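Side-chain contacts in GGDEF family protein (Vibrio cholerae, PDB 5GZS), which is a probable diguanylate cyclase making cyclic di-GMP, whose periplasmic portion, related to solute-binding proteins, holds arginine and probably senses it: residues V253-E258 with K435-E440; I206-L211 with C257-L262. All blocks are in the same frame, centred on the assembly; numbering follows the deposited sequence.

Interaction 1: residues V253-E258 with K435-E440; sequences VFQACE and KMLNTE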
ATOM      1  N   VAL A 253     -17.311  17.370  -4.454  1.00 39.09           N
ATOM      2  CA  VAL A 253     -18.124  18.222  -3.598  1.00 32.45           C
ATOM      3  C   VAL A 253     -19.538  18.301  -4.147  1.00 36.85           C
ATOM      4  O   VAL A 253     -20.492  17.975  -3.439  1.00 32.29           O
ATOM      5  CB  VAL A 253     -17.518  19.634  -3.443  1.00 30.72           C
ATOM      6  CG1 VAL A 253     -18.554  20.623  -2.977  1.00 25.78           C
ATOM      7  CG2 VAL A 253     -16.354  19.588  -2.451  1.00 34.84           C
ATOM      8  N   PHE A 254     -19.661  18.696  -5.414  1.00 40.30           N
ATOM      9  CA  PHE A 254     -20.954  18.840  -6.070  1.00 38.17           C
ATOM     10  C   PHE A 254     -21.789  17.564  -6.086  1.00 41.95           C
ATOM     11  O   PHE A 254     -22.974  17.603  -5.753  1.00 46.18           O
ATOM     12  CB  PHE A 254     -20.762  19.325  -7.493  1.00 42.89           C
ATOM     13  CG  PHE A 254     -20.665  20.804  -7.602  1.00 52.31           C
ATOM     14  CD1 PHE A 254     -21.380  21.616  -6.730  1.00 60.98           C
ATOM     15  CD2 PHE A 254     -19.852  21.391  -8.551  1.00 52.60           C
ATOM     16  CE1 PHE A 254     -21.300  22.993  -6.813  1.00 63.69           C
ATOM     17  CE2 PHE A 254     -19.765  22.763  -8.646  1.00 57.88           C
ATOM     18  CZ  PHE A 254     -20.489  23.570  -7.768  1.00 65.09           C
ATOM     19  N   GLN A 255     -21.184  16.444  -6.470  1.00 36.68           N
ATOM     20  CA  GLN A 255     -21.912  15.171  -6.521  1.00 35.61           C
ATOM     21  C   GLN A 255     -22.278  14.660  -5.132  1.00 38.86           C
ATOM     22  O   GLN A 255     -23.318  14.019  -4.948  1.00 37.99           O
ATOM     23  CB  GLN A 255     -21.107  14.117  -7.265  1.00 34.10           C
ATOM     24  CG  GLN A 255     -20.983  14.409  -8.755  1.00 39.91           C
ATOM     25  CD  GLN A 255     -20.010  13.465  -9.424  1.00 37.78           C
ATOM     26  OE1 GLN A 255     -19.921  12.302  -9.040  1.00 36.17           O
ATOM     27  NE2 GLN A 255     -19.262  13.962 -10.417  1.00 42.93           N
ATOM     28  N   ALA A 256     -21.423  14.934  -4.155  1.00 38.97           N
ATOM     29  CA  ALA A 256     -21.806  14.696  -2.781  1.00 33.78           C
ATOM     30  C   ALA A 256     -22.982  15.591  -2.442  1.00 36.07           C
ATOM     31  O   ALA A 256     -23.906  15.166  -1.729  1.00 41.02           O
ATOM     32  CB  ALA A 256     -20.677  14.951  -1.845  1.00 34.37           C
ATOM     33  N   CYS A 257     -22.971  16.824  -2.949  1.00 30.24           N
ATOM     34  CA  CYS A 257     -24.094  17.726  -2.627  1.00 45.33           C
ATOM     35  C   CYS A 257     -25.388  17.179  -3.251  1.00 49.20           C
ATOM     36  O   CYS A 257     -26.489  17.427  -2.756  1.00 43.93           O
ATOM     37  CB  CYS A 257     -23.838  19.166  -3.097  1.00 36.03           C
ATOM     38  SG  CYS A 257     -22.543  20.045  -2.194  1.00 73.08           S
ATOM     39  N   GLU A 258     -25.229  16.422  -4.333  1.00 42.63           N
ATOM     40  CA  GLU A 258     -26.357  15.855  -5.043  1.00 44.79           C
ATOM     41  C   GLU A 258     -26.826  14.615  -4.292  1.00 47.39           C
ATOM     42  O   GLU A 258     -28.022  14.419  -4.073  1.00 48.27           O
ATOM     43  CB  GLU A 258     -25.973  15.541  -6.491  1.00 37.17           C
ATOM     44  CG  GLU A 258     -26.410  16.641  -7.462  1.00 47.38           C
ATOM     45  CD  GLU A 258     -25.392  16.918  -8.553  1.00 52.18           C
ATOM     46  OE1 GLU A 258     -25.406  18.044  -9.101  1.00 55.49           O
ATOM     47  OE2 GLU A 258     -24.575  16.018  -8.844  1.00 48.19           O
ATOM     48  N   LYS A 435     -18.212   8.396   0.653  1.00 38.35           N
ATOM     49  CA  LYS A 435     -18.069   6.930   0.628  1.00 36.97           C
ATOM     50  C   LYS A 435     -18.844   6.301  -0.515  1.00 47.23           C
ATOM     51  O   LYS A 435     -18.272   5.554  -1.320  1.00 70.49           O
ATOM     52  CB  LYS A 435     -18.502   6.291   1.940  1.00 31.15           C
ATOM     53  CG  LYS A 435     -17.508   6.549   3.045  1.00 39.61           C
ATOM     54  CD  LYS A 435     -17.809   5.804   4.308  1.00 41.66           C
ATOM     55  CE  LYS A 435     -17.203   6.567   5.472  1.00 46.53           C
ATOM     56  NZ  LYS A 435     -16.823   5.717   6.642  1.00 49.25           N
HETATM   57  N   MSE A 436     -20.125   6.633  -0.596  1.00 38.18           N
HETATM   58  CA  MSE A 436     -20.991   6.100  -1.619  1.00 40.55           C
HETATM   59  C   MSE A 436     -20.579   6.549  -2.991  1.00 48.81           C
HETATM   60  O   MSE A 436     -21.165   6.041  -3.971  1.00 55.98           O
HETATM   61  CB  MSE A 436     -22.420   6.562  -1.354  1.00 41.77           C
HETATM   62  CG  MSE A 436     -23.099   5.671  -0.321  1.00 39.41           C
HETATM   63 SE   MSE A 436     -24.934   6.312  -0.004  1.00 69.85          SE
HETATM   64  CE  MSE A 436     -24.737   6.776   1.901  1.00 25.07           C
ATOM     65  N   LEU A 437     -19.616   7.462  -3.119  1.00 43.90           N
ATOM     66  CA  LEU A 437     -19.257   7.885  -4.448  1.00 52.79           C
ATOM     67  C   LEU A 437     -18.241   6.965  -5.074  1.00 52.48           C
ATOM     68  O   LEU A 437     -17.584   6.215  -4.382  1.00 54.96           O
ATOM     69  CB  LEU A 437     -18.731   9.314  -4.449  1.00 59.33           C
ATOM     70  CG  LEU A 437     -19.663  10.506  -4.228  1.00 56.34           C
ATOM     71  CD1 LEU A 437     -18.855  11.752  -4.001  1.00 57.86           C
ATOM     72  CD2 LEU A 437     -20.658  10.719  -5.345  1.00 49.25           C
ATOM     73  N   ASN A 438     -18.134   7.027  -6.395  1.00 50.20           N
ATOM     74  CA  ASN A 438     -17.065   6.389  -7.121  1.00 57.80           C
ATOM     75  C   ASN A 438     -15.982   7.393  -7.409  1.00 57.38           C
ATOM     76  O   ASN A 438     -15.972   8.045  -8.427  1.00 49.14           O
ATOM     77  CB  ASN A 438     -17.556   5.756  -8.413  1.00 64.02           C
ATOM     78  CG  ASN A 438     -16.594   4.733  -8.967  1.00 62.86           C
ATOM     79  OD1 ASN A 438     -15.571   4.452  -8.389  1.00 63.99           O
ATOM     80  ND2 ASN A 438     -16.921   4.190 -10.101  1.00 65.02           N
ATOM     81  N   THR A 439     -15.073   7.484  -6.457  1.00 61.60           N
ATOM     82  CA  THR A 439     -14.044   8.489  -6.449  1.00 64.74           C
ATOM     83  C   THR A 439     -12.970   8.135  -7.417  1.00 77.23           C
ATOM     84  O   THR A 439     -12.461   8.966  -8.123  1.00 71.15           O
ATOM     85  CB  THR A 439     -13.440   8.681  -5.035  1.00 70.33           C
ATOM     86  OG1 THR A 439     -12.390   7.736  -4.809  1.00 79.69           O
ATOM     87  CG2 THR A 439     -14.504   8.525  -3.977  1.00 64.16           C
ATOM     88  N   GLU A 440     -12.631   6.872  -7.440  1.00 83.54           N
ATOM     89  CA  GLU A 440     -11.658   6.396  -8.380  1.00 75.06           C
ATOM     90  C   GLU A 440     -11.997   6.837  -9.777  1.00 68.07           C
ATOM     91  O   GLU A 440     -11.128   7.322 -10.470  1.00 57.75           O
ATOM     92  CB  GLU A 440     -11.549   4.887  -8.286  1.00 75.35           C
ATOM     93  CG  GLU A 440     -11.215   4.397  -6.889  1.00 81.10           C
ATOM     94  CD  GLU A 440     -10.170   3.304  -6.876  1.00 87.08           C
ATOM     95  OE1 GLU A 440      -9.843   2.773  -7.955  1.00 89.16           O
ATOM     96  OE2 GLU A 440      -9.681   2.970  -5.778  1.00 82.45           O
TER
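L437 reaches from the turn of K435-E440 onto the flank of helix 248-259, where Q255 and A256 receive it. Its CB starts toward the helix, and CG, opposite the carbonyl carbon about the first torsion (chi1 -72°), carries the branch on without yet touching V253-E258. The two methyls then part company. CD1 lies against A256, 4.1 Å from A256 N, and approaches the methyl as well, L437 CD1 to A256 CB being 4.3 Å. CD2 goes to Q255 instead, settling 3.9 Å from Q255 CB. The Q255 chain passes obliquely beside the leucine, extended beyond CG, and its amide is turned (chi3 35°) with Q255 OE1 4.1 Å from L437 CD2, a loose approach and not a polar bond. The joining is thus made by dispersion and partial burial of one forked side chain. V252 and selenomethionine M259 of the same helix touch L437 too. N438, the next residue, takes the N-cap position of helix 439-445. L437 therefore sits in the short link between that helix and helix 421-435, whose F430 and A433 pack against A256 and bring helix 248-259 against the C-terminal helical pair.

Interaction 2: residues I206-L211 with C257-L262; sequences IRKQAL and CEMLLL
L211, on the long helix 189-218, meets L260 and selenomethionine M259 where helix 248-259 ends. The apolar contacts are centred on L211. With CG opposite its backbone N (chi1 177°), its fork is carried toward the other segment, and L211 CD2 lies 3.6 Å from L260 CD2. That same L260 methyl is 3.7 Å from L211 CD1, so it bears on both tips of the fork. On M259 it is the methylene that is met: L211 CD2 is 3.9 Å from M259 CG, with the two side chains at roughly a right angle. A433 of helix 421-435 packs on M259 and L260.

A second kind of contact pairs selenium with the aliphatic part of a lysine. K208 runs out straight, and its CE passes 3.9 Å from M259 SE, again nearly perpendicular. M259, bent at chi2 (72°), turns its selenium there while its CG stays with L211.

Within 257-262 the polar bonds close the helix end. L261 has positive phi (56°) and closes a Schellman motif, with L261 N bonded to E258 O and a weak bond from L262 N to C257 O. A side-chain donor comes from helix 189-218: R212 NE, just beyond 206-211, bonds to the carbonyl of M259. The one covalent link here is the disulfide from C257 to C264.

The contact therefore depends on shape and burial and not on paired charges, while the bond from R212 to M259 O supplies direction beside it, at the capped helix end.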
ATOM      1  N   ILE A 206     -31.541   2.437  -2.292  1.00 23.29           N
ATOM      2  CA  ILE A 206     -31.713   2.108  -0.874  1.00 36.84           C
ATOM      3  C   ILE A 206     -30.728   2.861  -0.013  1.00 32.88           C
ATOM      4  O   ILE A 206     -31.088   3.391   1.055  1.00 27.65           O
ATOM      5  CB  ILE A 206     -31.521   0.603  -0.595  1.00 50.16           C
ATOM      6  CG1 ILE A 206     -32.679  -0.201  -1.163  1.00 36.41           C
ATOM      7  CG2 ILE A 206     -31.338   0.311   0.931  1.00 27.17           C
ATOM      8  CD1 ILE A 206     -32.487  -1.690  -0.956  1.00 28.72           C
ATOM      9  N   ARG A 207     -29.475   2.893  -0.461  1.00 30.97           N
ATOM     10  CA  ARG A 207     -28.446   3.627   0.294  1.00 48.17           C
ATOM     11  C   ARG A 207     -28.647   5.152   0.258  1.00 24.11           C
ATOM     12  O   ARG A 207     -28.447   5.798   1.264  1.00 26.49           O
ATOM     13  CB  ARG A 207     -27.070   3.239  -0.199  1.00 24.99           C
ATOM     14  CG  ARG A 207     -26.746   1.841   0.304  1.00 28.42           C
ATOM     15  CD  ARG A 207     -25.683   1.189  -0.552  1.00 36.76           C
ATOM     16  NE  ARG A 207     -24.369   1.742  -0.274  1.00 30.10           N
ATOM     17  CZ  ARG A 207     -23.418   1.865  -1.180  1.00 29.41           C
ATOM     18  NH1 ARG A 207     -23.626   1.461  -2.421  1.00 36.84           N
ATOM     19  NH2 ARG A 207     -22.251   2.371  -0.831  1.00 30.34           N
ATOM     20  N   LYS A 208     -29.115   5.704  -0.853  1.00 23.52           N
ATOM     21  CA  LYS A 208     -29.450   7.120  -0.882  1.00 23.05           C
ATOM     22  C   LYS A 208     -30.572   7.470   0.097  1.00 33.33           C
ATOM     23  O   LYS A 208     -30.538   8.488   0.782  1.00 35.95           O
ATOM     24  CB  LYS A 208     -29.868   7.537  -2.285  1.00 25.85           C
ATOM     25  CG  LYS A 208     -28.703   7.740  -3.228  1.00 28.97           C
ATOM     26  CD  LYS A 208     -29.212   7.883  -4.647  1.00 36.42           C
ATOM     27  CE  LYS A 208     -28.117   8.339  -5.610  1.00 21.83           C
ATOM     28  NZ  LYS A 208     -28.703   8.274  -6.969  1.00 21.52           N
ATOM     29  N   GLN A 209     -31.599   6.626   0.108  1.00 27.65           N
ATOM     30  CA  GLN A 209     -32.780   6.856   0.926  1.00 35.75           C
ATOM     31  C   GLN A 209     -32.410   6.893   2.399  1.00 35.45           C
ATOM     32  O   GLN A 209     -32.887   7.744   3.150  1.00 27.27           O
ATOM     33  CB  GLN A 209     -33.828   5.771   0.674  1.00 57.49           C
ATOM     34  CG  GLN A 209     -35.100   5.933   1.491  1.00 72.47           C
ATOM     35  CD  GLN A 209     -35.488   4.662   2.221  1.00 84.82           C
ATOM     36  OE1 GLN A 209     -34.631   3.882   2.633  1.00 87.26           O
ATOM     37  NE2 GLN A 209     -36.789   4.447   2.384  1.00 89.58           N
ATOM     38  N   ALA A 210     -31.554   5.964   2.805  1.00 37.62           N
ATOM     39  CA  ALA A 210     -31.094   5.909   4.202  1.00 33.30           C
ATOM     40  C   ALA A 210     -30.342   7.204   4.496  1.00 32.61           C
ATOM     41  O   ALA A 210     -30.628   7.877   5.479  1.00 25.80           O
ATOM     42  CB  ALA A 210     -30.221   4.708   4.453  1.00 26.21           C
ATOM     43  N   LEU A 211     -29.434   7.567   3.588  1.00 25.28           N
ATOM     44  CA  LEU A 211     -28.642   8.765   3.720  1.00 25.16           C
ATOM     45  C   LEU A 211     -29.543   9.999   3.761  1.00 37.81           C
ATOM     46  O   LEU A 211     -29.394  10.868   4.624  1.00 33.13           O
ATOM     47  CB  LEU A 211     -27.625   8.888   2.568  1.00 34.33           C
ATOM     48  CG  LEU A 211     -26.806  10.188   2.626  1.00 36.48           C
ATOM     49  CD1 LEU A 211     -26.205  10.385   4.008  1.00 34.74           C
ATOM     50  CD2 LEU A 211     -25.703  10.231   1.591  1.00 38.43           C
ATOM     51  N   CYS A 257     -22.971  16.824  -2.949  1.00 30.24           N
ATOM     52  CA  CYS A 257     -24.094  17.726  -2.627  1.00 45.33           C
ATOM     53  C   CYS A 257     -25.388  17.179  -3.251  1.00 49.20           C
ATOM     54  O   CYS A 257     -26.489  17.427  -2.756  1.00 43.93           O
ATOM     55  CB  CYS A 257     -23.838  19.166  -3.097  1.00 36.03           C
ATOM     56  SG  CYS A 257     -22.543  20.045  -2.194  1.00 73.08           S
ATOM     57  N   GLU A 258     -25.229  16.422  -4.333  1.00 42.63           N
ATOM     58  CA  GLU A 258     -26.357  15.855  -5.043  1.00 44.79           C
ATOM     59  C   GLU A 258     -26.826  14.615  -4.292  1.00 47.39           C
ATOM     60  O   GLU A 258     -28.022  14.419  -4.073  1.00 48.27           O
ATOM     61  CB  GLU A 258     -25.973  15.541  -6.491  1.00 37.17           C
ATOM     62  CG  GLU A 258     -26.410  16.641  -7.462  1.00 47.38           C
ATOM     63  CD  GLU A 258     -25.392  16.918  -8.553  1.00 52.18           C
ATOM     64  OE1 GLU A 258     -25.406  18.044  -9.101  1.00 55.49           O
ATOM     65  OE2 GLU A 258     -24.575  16.018  -8.844  1.00 48.19           O
HETATM   66  N   MSE A 259     -25.858  13.810  -3.875  1.00 38.62           N
HETATM   67  CA  MSE A 259     -26.095  12.670  -3.009  1.00 33.54           C
HETATM   68  C   MSE A 259     -27.001  13.032  -1.815  1.00 41.60           C
HETATM   69  O   MSE A 259     -27.801  12.218  -1.369  1.00 50.15           O
HETATM   70  CB  MSE A 259     -24.751  12.114  -2.502  1.00 35.75           C
HETATM   71  CG  MSE A 259     -24.772  10.627  -2.175  1.00 34.60           C
HETATM   72 SE   MSE A 259     -24.856   9.669  -3.893  1.00 69.99          SE
HETATM   73  CE  MSE A 259     -23.020   9.079  -4.038  1.00 93.05           C
ATOM     74  N   LEU A 260     -26.881  14.249  -1.295  1.00 40.53           N
ATOM     75  CA  LEU A 260     -27.570  14.585  -0.056  1.00 37.59           C
ATOM     76  C   LEU A 260     -28.785  15.473  -0.284  1.00 38.59           C
ATOM     77  O   LEU A 260     -29.467  15.861   0.668  1.00 42.49           O
ATOM     78  CB  LEU A 260     -26.619  15.277   0.918  1.00 38.51           C
ATOM     79  CG  LEU A 260     -25.327  14.566   1.301  1.00 36.72           C
ATOM     80  CD1 LEU A 260     -24.268  15.627   1.617  1.00 34.39           C
ATOM     81  CD2 LEU A 260     -25.563  13.670   2.505  1.00 25.55           C
ATOM     82  N   LEU A 261     -29.039  15.785  -1.547  1.00 39.54           N
ATOM     83  CA  LEU A 261     -30.126  16.665  -1.957  1.00 36.42           C
ATOM     84  C   LEU A 261     -30.043  18.008  -1.280  1.00 42.72           C
ATOM     85  O   LEU A 261     -31.071  18.632  -1.000  1.00 46.14           O
ATOM     86  CB  LEU A 261     -31.486  16.038  -1.686  1.00 40.23           C
ATOM     87  CG  LEU A 261     -31.888  14.870  -2.581  1.00 44.52           C
ATOM     88  CD1 LEU A 261     -33.376  14.691  -2.429  1.00 46.91           C
ATOM     89  CD2 LEU A 261     -31.511  15.126  -4.031  1.00 35.80           C
ATOM     90  N   LEU A 262     -28.815  18.459  -1.038  1.00 34.60           N
ATOM     91  CA  LEU A 262     -28.574  19.843  -0.676  1.00 30.27           C
ATOM     92  C   LEU A 262     -28.190  20.642  -1.910  1.00 38.29           C
ATOM     93  O   LEU A 262     -27.606  20.112  -2.853  1.00 55.66           O
ATOM     94  CB  LEU A 262     -27.459  19.955   0.350  1.00 39.88           C
ATOM     95  CG  LEU A 262     -27.455  18.997   1.526  1.00 33.29           C
ATOM     96  CD1 LEU A 262     -26.098  19.059   2.106  1.00 32.87           C
ATOM     97  CD2 LEU A 262     -28.508  19.399   2.562  1.00 29.84           C
TER

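Helix 248-259 is common to both interactions, and C257 and E258 belong to each. Interaction 2 is the more deeply buried, with three of its four touching residues buried, while interaction 1 is partly buried, with Q255 and L437 both partly exposed. They join different partners: 253-258 meets the turn leading into helix 439-445, and 257-262 meets helix 189-218. One leucine does the work in 435-440, against a mixed cluster of leucines, selenomethionine and one lysine methylene in 206-211 with 257-262. The centres lie about 10 Å apart, and the two merge: selenomethionine M436 packs on R207 and L211, bringing together helix 189-218, helix 248-259 and the link M436-N438.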